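Local atomic coordinates of peptidoglycan D,D-transpeptidase PbpA (Mycobacterium tuberculosis, PDB entry 3UN7), a protein that probably catalyses the cross-linking of peptidoglycan in the mycobacterial cell wall, as a penicillin-binding D,D-transpeptidase required for the regulation of cell length. Residues N320-A325 / V425-V429. Sequence-based numbering, arbitrary orientation.
Sequences NAEIAA and VAVAV
Six residues of alpha-helix, 320-325 (A325 N to A321 O 2.8 Å), lie against one face of the extended strand 425-429. The two run roughly antiparallel, at 149° between their directions, and their axes approach to 6.7 Å, a spacing that alanine on both sides allows; A321 CA lies 4.6 Å from A428 CA and A325 CA 5.1 Å from A426 CA, and no hydrogen bond crosses. V425 turns its side chain from the helix toward A457 of helix 446-458. A426 points its methyl into the notch between A321, A324 and A325: its CB is 3.7 Å from A325 CA, 4.0 Å from A321 O and 4.3 Å from A324 CB. V427 faces away, onto V453 and I454, so only its backbone meets helix 320-325, its C lying 4.2 Å from A321 CB and its O 4.3 Å from A324 CB. A428 again points inward, its CB 3.4 Å from A321 N, 3.7 Å from A321 CB and 4.2 Å from N320 CB. V429 sends its side chain onto I449. N320 ND2 hydrogen-bonds T194, next to S193, the probable acyl-ester nucleophile. Strand 425-431 is the middle strand of a five-stranded antiparallel sheet, with helix 317-328 on one face and helix 446-458 on the other, the core of the penicillin-binding transpeptidase fold shared with serine beta-lactamases.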
ATOM      1  N   ASN A 320      -1.373  -4.399   2.842  1.00 27.78           N
ATOM      2  CA  ASN A 320      -0.164  -5.225   2.910  1.00 28.77           C
ATOM      3  C   ASN A 320       1.012  -4.462   3.554  1.00 28.52           C
ATOM      4  O   ASN A 320       1.749  -5.050   4.338  1.00 29.99           O
ATOM      5  CB  ASN A 320       0.203  -5.846   1.550  1.00 28.64           C
ATOM      6  CG  ASN A 320       0.451  -7.368   1.632  1.00 30.41           C
ATOM      7  OD1 ASN A 320       0.512  -7.947   2.715  1.00 30.30           O
ATOM      8  ND2 ASN A 320       0.611  -8.007   0.473  1.00 31.92           N
ATOM      9  N   ALA A 321       1.183  -3.171   3.254  1.00 28.33           N
ATOM     10  CA  ALA A 321       2.186  -2.336   3.961  1.00 28.86           C
ATOM     11  C   ALA A 321       1.904  -2.301   5.453  1.00 29.03           C
ATOM     12  O   ALA A 321       2.835  -2.327   6.261  1.00 28.14           O
ATOM     13  CB  ALA A 321       2.233  -0.890   3.410  1.00 28.11           C
ATOM     14  N   GLU A 322       0.615  -2.244   5.799  1.00 29.43           N
ATOM     15  CA  GLU A 322       0.157  -2.191   7.190  1.00 32.12           C
ATOM     16  C   GLU A 322       0.505  -3.472   7.982  1.00 31.00           C
ATOM     17  O   GLU A 322       0.867  -3.403   9.166  1.00 31.13           O
ATOM     18  CB  GLU A 322      -1.362  -1.944   7.228  1.00 32.09           C
ATOM     19  CG  GLU A 322      -1.800  -0.742   8.080  1.00 36.95           C
ATOM     20  CD  GLU A 322      -3.286  -0.390   7.914  1.00 37.38           C
ATOM     21  OE1 GLU A 322      -3.733  -0.245   6.751  1.00 43.51           O
ATOM     22  OE2 GLU A 322      -4.005  -0.252   8.937  1.00 42.79           O
ATOM     23  N   ILE A 323       0.373  -4.633   7.343  1.00 30.03           N
ATOM     24  CA  ILE A 323       0.813  -5.907   7.968  1.00 30.27           C
ATOM     25  C   ILE A 323       2.290  -5.824   8.323  1.00 29.71           C
ATOM     26  O   ILE A 323       2.689  -6.118   9.459  1.00 30.50           O
ATOM     27  CB  ILE A 323       0.534  -7.124   7.060  1.00 30.15           C
ATOM     28  CG1 ILE A 323      -0.970  -7.371   6.961  1.00 30.14           C
ATOM     29  CG2 ILE A 323       1.209  -8.395   7.594  1.00 32.25           C
ATOM     30  CD1 ILE A 323      -1.368  -8.194   5.749  1.00 29.42           C
ATOM     31  N   ALA A 324       3.100  -5.385   7.359  1.00 29.10           N
ATOM     32  CA  ALA A 324       4.532  -5.218   7.582  1.00 29.32           C
ATOM     33  C   ALA A 324       4.814  -4.169   8.688  1.00 29.20           C
ATOM     34  O   ALA A 324       5.670  -4.384   9.554  1.00 29.08           O
ATOM     35  CB  ALA A 324       5.244  -4.854   6.259  1.00 28.52           C
ATOM     36  N   ALA A 325       4.087  -3.045   8.655  1.00 29.10           N
ATOM     37  CA  ALA A 325       4.244  -1.967   9.657  1.00 28.82           C
ATOM     38  C   ALA A 325       3.858  -2.440  11.068  1.00 29.75           C
ATOM     39  O   ALA A 325       4.505  -2.105  12.049  1.00 29.63           O
ATOM     40  CB  ALA A 325       3.388  -0.761   9.267  1.00 28.92           C
ATOM     41  N   VAL A 425      10.628   2.461   8.573  1.00 30.95           N
ATOM     42  CA  VAL A 425       9.837   2.459   7.368  1.00 29.38           C
ATOM     43  C   VAL A 425       9.336   1.034   7.105  1.00 29.05           C
ATOM     44  O   VAL A 425      10.024   0.049   7.401  1.00 29.66           O
ATOM     45  CB  VAL A 425      10.646   3.046   6.170  1.00 29.62           C
ATOM     46  CG1 VAL A 425      11.947   2.237   5.904  1.00 30.61           C
ATOM     47  CG2 VAL A 425       9.791   3.210   4.910  1.00 28.10           C
ATOM     48  N   ALA A 426       8.130   0.939   6.578  1.00 27.73           N
ATOM     49  CA  ALA A 426       7.576  -0.318   6.103  1.00 27.56           C
ATOM     50  C   ALA A 426       7.050  -0.044   4.702  1.00 27.17           C
ATOM     51  O   ALA A 426       6.535   1.041   4.452  1.00 26.98           O
ATOM     52  CB  ALA A 426       6.469  -0.753   7.005  1.00 27.19           C
ATOM     53  N   VAL A 427       7.170  -1.012   3.800  1.00 27.60           N
ATOM     54  CA  VAL A 427       6.778  -0.806   2.408  1.00 28.00           C
ATOM     55  C   VAL A 427       5.959  -1.969   1.882  1.00 28.07           C
ATOM     56  O   VAL A 427       6.063  -3.099   2.376  1.00 28.57           O
ATOM     57  CB  VAL A 427       7.993  -0.552   1.450  1.00 28.14           C
ATOM     58  CG1 VAL A 427       8.809   0.651   1.914  1.00 29.18           C
ATOM     59  CG2 VAL A 427       8.915  -1.820   1.324  1.00 27.40           C
ATOM     60  N   ALA A 428       5.116  -1.676   0.902  1.00 27.68           N
ATOM     61  CA  ALA A 428       4.525  -2.716   0.067  1.00 27.63           C
ATOM     62  C   ALA A 428       4.672  -2.296  -1.366  1.00 27.81           C
ATOM     63  O   ALA A 428       4.379  -1.145  -1.715  1.00 27.37           O
ATOM     64  CB  ALA A 428       3.068  -2.934   0.384  1.00 27.12           C
ATOM     65  N   VAL A 429       5.131  -3.234  -2.187  1.00 27.88           N
ATOM     66  CA  VAL A 429       5.241  -3.019  -3.627  1.00 27.72           C
ATOM     67  C   VAL A 429       4.359  -4.056  -4.263  1.00 27.95           C
ATOM     68  O   VAL A 429       4.469  -5.260  -3.962  1.00 28.42           O
ATOM     69  CB  VAL A 429       6.680  -3.207  -4.117  1.00 28.32           C
ATOM     70  CG1 VAL A 429       6.780  -3.049  -5.641  1.00 27.78           C
ATOM     71  CG2 VAL A 429       7.611  -2.254  -3.401  1.00 27.14           C
TER